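Local coordinates for protein deoxyribose-phosphate aldolase (Toxoplasma gondii, PDB 4EIV) that belongs to the aldolase enzymes and folds as a closed eight-stranded beta/alpha barrel of the TIM type, two subunits forming its assembly, at residues V60-P64 / A65-F69; M126-N129 / V130-E134; T192-T195 / M196-H200; Q252-E256 / N257-S261. All blocks are in the same frame, centred on the assembly; numbering follows the deposited sequence.

How the interactions relate
All four are local contacts between neighbouring residues of a chain folded as a TIM barrel. In interactions 1 and 3 the segment following a strand turns into helix 67-74 or 196-210; in this fold the active site generally sits at that end of the barrel. They lie on opposite sides of the chain's centre, about 26 Å between centres. Interaction 2 is the break at N129 between helices 124-128 and 130-148, its nearest atoms about 11 Å from interaction 3. Interaction 4 finishes helix 243-257 on the way to strand 267-271, at the contact with the second subunit. Interactions 3 and 4 touch: M196 O accepts from Q252 NE2 at 2.9 Å, joining neighbouring helices.

Interaction 1. Residues V60-P64 / A65-F69; sequences VSVRP and AFVRF
F66 meets V62 through its CB, 4.1 Å from V62 CB, and carries its phenyl ring away to N41 and V44 of helix 41-52. The flat groups that do work across this contact are the carbonyls of R63 and P64, each approached by an N-H from above its plane. The stretch is a beta-alpha turn of the TIM barrel, the opening of the beta-alpha-beta crossover from strand 59-62 through helix 67-74 to strand 85-90. Two overlapping beta turns make the change of direction. F66 N donates to R63 O at 3.1 Å, almost straight at 173°, and V67 N donates to P64 O at 3.2 Å. P64 suits its place because its ring fixes a backbone angle close to that of a turn, and at this position no N-H is required of it.

V62 and V67 are both buried and pack against each other and on V86 of strand 85-90. V62 CG2 meets V67 CG2 at 4.2 Å, the two side chains lying across one another at a slant. V67 holds CG1 anti to its backbone N (chi1 176°), which leaves V67 CG2 beside that N and 3.5 Å from P64 O. Beta-branched valines fill this buried corner with little loss of freedom. R63 leads away from the turn to the neighbouring loops, packing on F92, P93 and L189 and giving its NE to L35 O. A water extends the turn into the helix: it donates to P64 O at 2.8 Å and accepts from R68 N at 3.0 Å.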
loop_
_atom_site.group_PDB
_atom_site.type_symbol
_atom_site.label_atom_id
_atom_site.label_comp_id
_atom_site.label_asym_id
_atom_site.label_seq_id
_atom_site.Cartn_x
_atom_site.Cartn_y
_atom_site.Cartn_z
ATOM N N VAL A 60 5.967 -18.158 -5.634
ATOM C CA VAL A 60 7.205 -18.910 -5.680
ATOM C C VAL A 60 7.644 -18.982 -7.134
ATOM O O VAL A 60 6.806 -19.134 -8.031
ATOM C CB VAL A 60 7.038 -20.340 -5.072
ATOM C CG1 VAL A 60 5.968 -21.153 -5.818
ATOM C CG2 VAL A 60 8.375 -21.072 -5.007
ATOM N N SER A 61 8.950 -18.839 -7.348
ATOM C CA SER A 61 9.569 -18.970 -8.650
ATOM C C SER A 61 10.248 -20.321 -8.759
ATOM O O SER A 61 11.139 -20.633 -7.977
ATOM C CB SER A 61 10.615 -17.879 -8.907
ATOM O OG SER A 61 10.038 -16.580 -8.910
ATOM N N VAL A 62 9.832 -21.111 -9.736
ATOM C CA VAL A 62 10.452 -22.411 -9.992
ATOM C C VAL A 62 10.680 -22.607 -11.475
ATOM O O VAL A 62 10.100 -21.910 -12.298
ATOM C CB VAL A 62 9.554 -23.594 -9.493
ATOM C CG1 VAL A 62 9.460 -23.604 -7.965
ATOM C CG2 VAL A 62 8.187 -23.519 -10.137
ATOM N N ARG A 63 11.498 -23.599 -11.822
ATOM C CA ARG A 63 11.626 -23.999 -13.223
ATOM C C ARG A 63 10.316 -24.705 -13.624
ATOM O O ARG A 63 9.576 -25.213 -12.757
ATOM C CB ARG A 63 12.787 -24.968 -13.448
ATOM C CG ARG A 63 14.125 -24.498 -12.991
ATOM C CD ARG A 63 14.634 -23.222 -13.680
ATOM N NE ARG A 63 16.019 -23.156 -13.268
ATOM C CZ ARG A 63 17.030 -23.791 -13.880
ATOM N NH1 ARG A 63 16.858 -24.359 -15.066
ATOM N NH2 ARG A 63 18.228 -23.798 -13.325
ATOM N N PRO A 64 10.005 -24.753 -14.931
ATOM C CA PRO A 64 8.803 -25.421 -15.398
ATOM C C PRO A 64 8.629 -26.839 -14.825
ATOM O O PRO A 64 7.499 -27.239 -14.559
ATOM C CB PRO A 64 8.989 -25.416 -16.911
ATOM C CG PRO A 64 9.722 -24.149 -17.150
ATOM C CD PRO A 64 10.685 -24.041 -16.033
ATOM N N ALA A 65 9.728 -27.559 -14.577
ATOM C CA ALA A 65 9.678 -28.945 -14.044
ATOM C C ALA A 65 8.949 -29.126 -12.718
ATOM O O ALA A 65 8.564 -30.241 -12.391
ATOM C CB ALA A 65 11.078 -29.515 -13.916
ATOM N N PHE A 66 8.761 -28.054 -11.949
ATOM C CA PHE A 66 8.068 -28.173 -10.653
ATOM C C PHE A 66 6.693 -27.524 -10.574
ATOM O O PHE A 66 6.064 -27.572 -9.517
ATOM C CB PHE A 66 8.975 -27.695 -9.502
ATOM C CG PHE A 66 10.104 -28.636 -9.226
ATOM C CD1 PHE A 66 9.885 -29.789 -8.492
ATOM C CD2 PHE A 66 11.367 -28.408 -9.733
ATOM C CE1 PHE A 66 10.896 -30.690 -8.259
ATOM C CE2 PHE A 66 12.400 -29.317 -9.497
ATOM C CZ PHE A 66 12.155 -30.461 -8.761
ATOM N N VAL A 67 6.187 -26.985 -11.681
ATOM C CA VAL A 67 4.871 -26.331 -11.695
ATOM C C VAL A 67 3.755 -27.334 -11.370
ATOM O O VAL A 67 2.949 -27.112 -10.460
ATOM C CB VAL A 67 4.588 -25.597 -13.041
ATOM C CG1 VAL A 67 3.187 -25.004 -13.084
ATOM C CG2 VAL A 67 5.645 -24.497 -13.295
ATOM N N ARG A 68 3.707 -28.446 -12.108
ATOM C CA ARG A 68 2.680 -29.462 -11.882
ATOM C C ARG A 68 2.773 -30.054 -10.485
ATOM O O ARG A 68 1.739 -30.321 -9.860
ATOM C CB ARG A 68 2.751 -30.572 -12.933
ATOM C CG ARG A 68 1.704 -31.670 -12.742
ATOM C CD ARG A 68 1.661 -32.588 -13.935
ATOM N NE ARG A 68 1.249 -31.839 -15.112
ATOM C CZ ARG A 68 -0.012 -31.684 -15.519
ATOM N NH1 ARG A 68 -1.012 -32.245 -14.855
ATOM N NH2 ARG A 68 -0.270 -30.958 -16.606
ATOM N N PHE A 69 3.992 -30.273 -10.000
ATOM C CA PHE A 69 4.186 -30.780 -8.647
ATOM C C PHE A 69 3.467 -29.910 -7.629
ATOM O O PHE A 69 2.694 -30.409 -6.811
ATOM C CB PHE A 69 5.665 -30.878 -8.272
ATOM C CG PHE A 69 5.889 -31.147 -6.810
ATOM C CD1 PHE A 69 5.547 -32.376 -6.252
ATOM C CD2 PHE A 69 6.408 -30.161 -5.979
ATOM C CE1 PHE A 69 5.744 -32.615 -4.903
ATOM C CE2 PHE A 69 6.610 -30.397 -4.638
ATOM C CZ PHE A 69 6.278 -31.620 -4.095
HETATM O O HOH W 1 5.356 -29.005 -14.492
#

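Interaction 2. Residues M126-N129 / V130-E134; sequences MNEN and VADGE
N129 and the turn after it are held by two hydrogen bonds, one from the side chain and one from the backbone. N129 OD1 accepts from D132 N at 2.9 Å, with a nearly straight N-H line of 172° and the donor tilted modestly from the amide plane. The torsion explains the reach: with CG opposite the backbone N (chi1 -178°), the short side chain folds forward over the first turn. N129 O meanwhile takes G133 N at 2.9 Å, the first regular bond of the helix.

Together these make N129 the N-cap of helix 130-148, directly after the weakly bonded helix 124-128. Asparagine fits here because its amide oxygen can stand in for the carbonyl that a preceding helical turn would have supplied.

Van der Waals contact comes from M126, whose chain bends at both chi2 and chi3 to bring its sulfur back over the new helix. M126 SD lies 3.6 Å from G133 C, a close approach that a glycine, lacking a side chain, permits. M126 CE goes on to V130 CG1 at 4.2 Å, while V130 CG2 touches the carbonyl oxygen M126 O at 3.7 Å.

Among the charged groups, E128 OE2 comes within 4.4 Å of D132 OD1, though E128 has two conformers and this approach is doubtful. Each carboxylate has its own salt bridge, E128 with R125 and D132 with R136; E134 forms one with R170 of helix 165-178. Acids this near a helix start probably also gain from its dipole.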
loop_
_atom_site.group_PDB
_atom_site.type_symbol
_atom_site.label_atom_id
_atom_site.label_comp_id
_atom_site.label_asym_id
_atom_site.label_seq_id
_atom_site.Cartn_x
_atom_site.Cartn_y
_atom_site.Cartn_z
ATOM N N MET A 126 24.202 -8.449 -25.608
ATOM C CA MET A 126 24.408 -7.014 -25.423
ATOM C C MET A 126 25.889 -6.641 -25.352
ATOM O O MET A 126 26.277 -5.513 -25.696
ATOM C CB MET A 126 23.704 -6.548 -24.145
ATOM C CG MET A 126 22.205 -6.761 -24.130
ATOM S SD MET A 126 21.288 -5.863 -25.394
ATOM C CE MET A 126 21.536 -4.223 -24.744
ATOM N N ASN A 127 26.719 -7.574 -24.910
ATOM C CA ASN A 127 28.149 -7.337 -24.834
ATOM C C ASN A 127 28.827 -7.385 -26.203
ATOM O O ASN A 127 29.863 -6.740 -26.404
ATOM C CB ASN A 127 28.834 -8.388 -23.948
ATOM C CG ASN A 127 28.360 -8.368 -22.506
ATOM O OD1 ASN A 127 27.974 -7.330 -21.967
ATOM N ND2 ASN A 127 28.423 -9.544 -21.854
ATOM N N GLU A 128 28.284 -8.160 -27.142
ATOM C CA GLU A 128 28.923 -8.277 -28.460
ATOM C C GLU A 128 28.429 -7.227 -29.466
ATOM O O GLU A 128 29.233 -6.690 -30.231
ATOM C CB GLU A 128 28.827 -9.706 -29.029
ATOM C CG GLU A 128 27.469 -10.158 -29.518
ATOM C CD GLU A 128 27.526 -11.490 -30.279
ATOM O OE1 GLU A 128 28.648 -11.965 -30.578
ATOM O OE2 GLU A 128 26.448 -12.055 -30.592
ATOM N N ASN A 129 27.129 -6.944 -29.483
ATOM C CA ASN A 129 26.588 -5.914 -30.390
ATOM C C ASN A 129 25.267 -5.447 -29.800
ATOM O O ASN A 129 24.340 -6.246 -29.627
ATOM C CB ASN A 129 26.439 -6.448 -31.817
ATOM C CG ASN A 129 25.934 -5.388 -32.793
ATOM O OD1 ASN A 129 24.790 -4.930 -32.680
ATOM N ND2 ASN A 129 26.783 -4.987 -33.750
ATOM N N VAL A 130 25.212 -4.170 -29.420
ATOM C CA VAL A 130 24.037 -3.639 -28.740
ATOM C C VAL A 130 22.764 -3.703 -29.579
ATOM O O VAL A 130 21.744 -4.165 -29.068
ATOM C CB VAL A 130 24.294 -2.213 -28.178
ATOM C CG1 VAL A 130 23.030 -1.627 -27.624
ATOM C CG2 VAL A 130 25.393 -2.259 -27.113
ATOM N N ALA A 131 22.834 -3.283 -30.839
ATOM C CA ALA A 131 21.661 -3.321 -31.729
ATOM C C ALA A 131 21.116 -4.727 -31.902
ATOM O O ALA A 131 19.901 -4.952 -31.816
ATOM C CB ALA A 131 21.999 -2.717 -33.090
ATOM N N ASP A 132 22.005 -5.676 -32.150
ATOM C CA ASP A 132 21.600 -7.064 -32.298
ATOM C C ASP A 132 21.005 -7.607 -30.986
ATOM O O ASP A 132 20.011 -8.324 -30.989
ATOM C CB ASP A 132 22.778 -7.926 -32.710
ATOM C CG ASP A 132 22.388 -9.366 -32.896
ATOM O OD1 ASP A 132 22.775 -10.178 -32.035
ATOM O OD2 ASP A 132 21.657 -9.670 -33.859
ATOM N N GLY A 133 21.644 -7.289 -29.866
ATOM C CA GLY A 133 21.141 -7.732 -28.565
ATOM C C GLY A 133 19.741 -7.209 -28.295
ATOM O O GLY A 133 18.895 -7.929 -27.754
ATOM N N GLU A 134 19.507 -5.946 -28.628
ATOM C CA GLU A 134 18.169 -5.354 -28.495
ATOM C C GLU A 134 17.159 -6.074 -29.386
ATOM O O GLU A 134 16.058 -6.403 -28.946
ATOM C CB GLU A 134 18.196 -3.877 -28.889
ATOM C CG GLU A 134 18.902 -2.940 -27.912
ATOM C CD GLU A 134 19.214 -1.569 -28.514
ATOM O OE1 GLU A 134 19.447 -1.456 -29.748
ATOM O OE2 GLU A 134 19.278 -0.591 -27.756
#

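Interaction 3. Residues T192-T195 / M196-H200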
loop_
_atom_site.group_PDB
_atom_site.type_symbol
_atom_site.label_atom_id
_atom_site.label_comp_id
_atom_site.label_asym_id
_atom_site.label_seq_id
_atom_site.Cartn_x
_atom_site.Cartn_y
_atom_site.Cartn_z
ATOM N N THR A 192 25.504 -11.640 -9.145
ATOM C CA THR A 192 25.128 -10.299 -8.701
ATOM C C THR A 192 23.609 -10.136 -8.876
ATOM O O THR A 192 22.931 -10.850 -9.627
ATOM C CB THR A 192 25.921 -9.193 -9.421
ATOM O OG1 THR A 192 25.585 -9.193 -10.805
ATOM C CG2 THR A 192 27.441 -9.396 -9.242
ATOM N N HIS A 193 23.077 -9.161 -8.165
ATOM C CA HIS A 193 21.644 -8.961 -8.045
ATOM C C HIS A 193 21.344 -7.483 -8.106
ATOM O O HIS A 193 22.181 -6.685 -8.535
ATOM C CB HIS A 193 21.198 -9.582 -6.719
ATOM C CG HIS A 193 21.604 -11.014 -6.593
ATOM N ND1 HIS A 193 20.883 -12.034 -7.172
ATOM C CD2 HIS A 193 22.681 -11.592 -6.010
ATOM C CE1 HIS A 193 21.488 -13.184 -6.935
ATOM N NE2 HIS A 193 22.583 -12.947 -6.232
ATOM N N ALA A 194 20.160 -7.083 -7.668
ATOM C CA ALA A 194 19.796 -5.687 -7.724
ATOM C C ALA A 194 20.745 -4.827 -6.930
ATOM O O ALA A 194 21.209 -5.206 -5.852
ATOM C CB ALA A 194 18.374 -5.466 -7.185
ATOM N N THR A 195 21.011 -3.639 -7.467
ATOM C CA THR A 195 21.734 -2.610 -6.713
ATOM C C THR A 195 20.949 -1.310 -6.846
ATOM O O THR A 195 20.067 -1.178 -7.704
ATOM C CB THR A 195 23.134 -2.348 -7.239
ATOM O OG1 THR A 195 23.045 -1.941 -8.602
ATOM C CG2 THR A 195 24.051 -3.582 -7.098
ATOM N N MET A 196 21.261 -0.359 -5.982
ATOM C CA MET A 196 20.659 0.965 -6.077
ATOM C C MET A 196 20.846 1.502 -7.509
ATOM O O MET A 196 19.927 2.047 -8.124
ATOM C CB MET A 196 21.314 1.859 -5.027
ATOM C CG MET A 196 20.815 3.267 -4.955
ATOM S SD MET A 196 21.645 4.106 -3.592
ATOM C CE MET A 196 21.046 5.777 -3.882
ATOM N N PHE A 197 22.039 1.305 -8.054
ATOM C CA PHE A 197 22.375 1.761 -9.404
ATOM C C PHE A 197 21.465 1.151 -10.445
ATOM O O PHE A 197 20.888 1.878 -11.241
ATOM C CB PHE A 197 23.861 1.432 -9.688
ATOM C CG PHE A 197 24.301 1.703 -11.097
ATOM C CD1 PHE A 197 24.527 2.983 -11.534
ATOM C CD2 PHE A 197 24.486 0.658 -11.980
ATOM C CE1 PHE A 197 24.939 3.231 -12.845
ATOM C CE2 PHE A 197 24.910 0.892 -13.279
ATOM C CZ PHE A 197 25.119 2.176 -13.707
ATOM N N THR A 198 21.319 -0.171 -10.440
ATOM C CA THR A 198 20.470 -0.779 -11.470
ATOM C C THR A 198 19.001 -0.452 -11.279
ATOM O O THR A 198 18.263 -0.305 -12.261
ATOM C CB THR A 198 20.696 -2.302 -11.610
ATOM O OG1 THR A 198 20.287 -3.021 -10.436
ATOM C CG2 THR A 198 22.129 -2.605 -11.942
ATOM N N VAL A 199 18.533 -0.376 -10.039
ATOM C CA VAL A 199 17.128 -0.016 -9.820
ATOM C C VAL A 199 16.864 1.414 -10.328
ATOM O O VAL A 199 15.795 1.696 -10.871
ATOM C CB VAL A 199 16.722 -0.201 -8.329
ATOM C CG1 VAL A 199 15.344 0.439 -8.031
ATOM C CG2 VAL A 199 16.733 -1.672 -7.968
ATOM N N HIS A 200 17.813 2.319 -10.127
ATOM C CA HIS A 200 17.667 3.682 -10.629
ATOM C C HIS A 200 17.541 3.717 -12.165
ATOM O O HIS A 200 16.637 4.351 -12.716
ATOM C CB HIS A 200 18.855 4.530 -10.127
ATOM C CG HIS A 200 18.834 5.945 -10.599
ATOM N ND1 HIS A 200 19.807 6.475 -11.413
ATOM C CD2 HIS A 200 17.924 6.926 -10.410
ATOM C CE1 HIS A 200 19.522 7.737 -11.668
ATOM N NE2 HIS A 200 18.385 8.038 -11.071
HETATM O O HOH W 2 20.393 -5.713 -11.329
#
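T198 OG1 is gripped from two directions: T195 N donates to it at 3.1 Å and a water stands 2.8 Å from it. That water also reaches H193 O, though weakly. In return T195 OG1 accepts from T198 N at 3.1 Å, along a line bent little from straight (168°). In both threonines the hydroxyl sits over the backbone, flanked by N and C (chi1 59° for T195 and 66° for T198), which turns each OG1 back toward the other's N-H. The reciprocal pair is a capping box, with T195 as N-cap of helix 196-210, at the end of the loop that follows strand 182-184 in the barrel. Threonine suits both positions, since a short hydroxyl can reach a backbone N-H while its methyl stays beside the chain.

The helix proper starts with T195 O, which receives V199 N at 2.9 Å, nearly in line with the carbonyl bond. V199 CG2 lies 3.4 Å from T195 O and also meets A194 CB at 4.2 Å; A194 and V199 continue inward together onto I236 of strand 233-237. On the outer side T195 OG1 lies at the edge of the F197 ring, near its plane, 3.6 Å from F197 CB.

Interaction 4. Residues Q252-E256 / N257-S261; sequences QMIFE and NGPRS
The C-terminal end of helix 243-257, where the chain leaves for strand 267-271, is built around G258. N257 N gives the last well-formed helical bond, to M253 O at 2.8 Å; G258 N follows with I254 O at 2.9 Å, a more bent bond (131°) whose donor stands above the carbonyl plane. G258 then leaves helical geometry at a phi of 94°, where a CB would press on the preceding carbonyl oxygen, which calls for glycine.

Beyond it a short 3-10 turn is tied to G258 O, which accepts S261 N and, in the carbonyl plane, S261 OG at 2.7 Å. P259 opens this turn, its CD 4.3 Å from I254 CG2; I254 also packs on R24, and P259 on N28, of the second subunit.

M253 bends back so that its SD takes a weak bond from N257 ND2 at 3.4 Å, the amide's stronger partner being S203 OG on helix 196-210. One residue earlier, Q252 NE2 bonds to E256 OE2 at 3.0 Å, meeting the carboxylate from above its plane while it also serves M196 O. That donated hydrogen probably helps E256 stay ionised, despite a helix end whose carbonyls would disfavour negative charge.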
loop_
_atom_site.group_PDB
_atom_site.type_symbol
_atom_site.label_atom_id
_atom_site.label_comp_id
_atom_site.label_asym_id
_atom_site.label_seq_id
_atom_site.Cartn_x
_atom_site.Cartn_y
_atom_site.Cartn_z
ATOM N N GLN A 252 14.107 3.717 -1.618
ATOM C CA GLN A 252 14.488 4.128 -2.967
ATOM C C GLN A 252 13.269 4.180 -3.894
ATOM O O GLN A 252 13.092 5.142 -4.628
ATOM C CB GLN A 252 15.540 3.180 -3.554
ATOM C CG GLN A 252 15.962 3.562 -4.960
ATOM C CD GLN A 252 17.059 2.701 -5.554
ATOM O OE1 GLN A 252 17.378 1.634 -5.042
ATOM N NE2 GLN A 252 17.651 3.176 -6.647
ATOM N N MET A 253 12.431 3.148 -3.838
ATOM C CA MET A 253 11.236 3.119 -4.670
ATOM C C MET A 253 10.300 4.293 -4.355
ATOM O O MET A 253 9.798 4.938 -5.262
ATOM C CB MET A 253 10.476 1.820 -4.458
ATOM C CG MET A 253 11.078 0.627 -5.135
ATOM S SD MET A 253 10.914 0.686 -6.946
ATOM C CE MET A 253 9.199 0.564 -7.270
ATOM N N ILE A 254 10.054 4.567 -3.069
ATOM C CA ILE A 254 9.159 5.691 -2.726
ATOM C C ILE A 254 9.713 7.022 -3.230
ATOM O O ILE A 254 8.998 7.827 -3.845
ATOM C CB ILE A 254 8.894 5.792 -1.226
ATOM C CG1 ILE A 254 8.133 4.566 -0.735
ATOM C CG2 ILE A 254 8.140 7.087 -0.897
ATOM C CD1 ILE A 254 8.119 4.411 0.780
ATOM N N PHE A 255 11.006 7.243 -2.998
ATOM C CA PHE A 255 11.635 8.500 -3.379
ATOM C C PHE A 255 11.650 8.683 -4.897
ATOM O O PHE A 255 11.315 9.754 -5.395
ATOM C CB PHE A 255 13.050 8.591 -2.792
ATOM C CG PHE A 255 13.691 9.931 -2.980
ATOM C CD1 PHE A 255 13.273 11.019 -2.227
ATOM C CD2 PHE A 255 14.690 10.113 -3.925
ATOM C CE1 PHE A 255 13.853 12.269 -2.400
ATOM C CE2 PHE A 255 15.280 11.372 -4.108
ATOM C CZ PHE A 255 14.856 12.441 -3.341
ATOM N N GLU A 256 12.056 7.646 -5.630
ATOM C CA GLU A 256 12.177 7.775 -7.081
ATOM C C GLU A 256 10.879 7.592 -7.847
ATOM O O GLU A 256 10.652 8.290 -8.826
ATOM C CB GLU A 256 13.204 6.799 -7.640
ATOM C CG GLU A 256 14.591 6.964 -7.040
ATOM C CD GLU A 256 15.657 6.291 -7.884
ATOM O OE1 GLU A 256 15.463 6.208 -9.117
ATOM O OE2 GLU A 256 16.696 5.886 -7.323
ATOM N N ASN A 257 10.043 6.661 -7.399
ATOM C CA ASN A 257 8.827 6.303 -8.131
ATOM C C ASN A 257 7.519 6.644 -7.451
ATOM O O ASN A 257 6.464 6.434 -8.037
ATOM C CB ASN A 257 8.902 4.808 -8.442
ATOM C CG ASN A 257 10.113 4.473 -9.292
ATOM O OD1 ASN A 257 10.382 5.180 -10.276
ATOM N ND2 ASN A 257 10.859 3.420 -8.920
ATOM N N GLY A 258 7.584 7.171 -6.236
ATOM C CA GLY A 258 6.396 7.589 -5.512
ATOM C C GLY A 258 5.826 6.539 -4.579
ATOM O O GLY A 258 6.012 5.338 -4.786
ATOM N N PRO A 259 5.075 6.975 -3.553
ATOM C CA PRO A 259 4.486 6.021 -2.630
ATOM C C PRO A 259 3.545 5.021 -3.279
ATOM O O PRO A 259 3.453 3.867 -2.834
ATOM C CB PRO A 259 3.759 6.920 -1.607
ATOM C CG PRO A 259 3.646 8.236 -2.248
ATOM C CD PRO A 259 4.789 8.368 -3.176
ATOM N N ARG A 260 2.866 5.431 -4.341
ATOM C CA ARG A 260 1.953 4.540 -5.045
ATOM C C ARG A 260 2.660 3.443 -5.849
ATOM O O ARG A 260 2.009 2.529 -6.336
ATOM C CB ARG A 260 1.031 5.347 -5.946
ATOM C CG ARG A 260 0.093 6.267 -5.178
ATOM C CD ARG A 260 -0.761 7.104 -6.132
ATOM N NE ARG A 260 -1.735 7.925 -5.413
ATOM C CZ ARG A 260 -1.467 9.077 -4.787
ATOM N NH1 ARG A 260 -2.451 9.734 -4.169
ATOM N NH2 ARG A 260 -0.225 9.578 -4.760
ATOM N N SER A 261 3.980 3.510 -5.976
ATOM C CA SER A 261 4.708 2.495 -6.742
ATOM C C SER A 261 4.912 1.194 -5.997
ATOM O O SER A 261 5.185 0.174 -6.635
ATOM C CB SER A 261 6.074 3.010 -7.175
ATOM O OG SER A 261 6.991 3.158 -6.120
#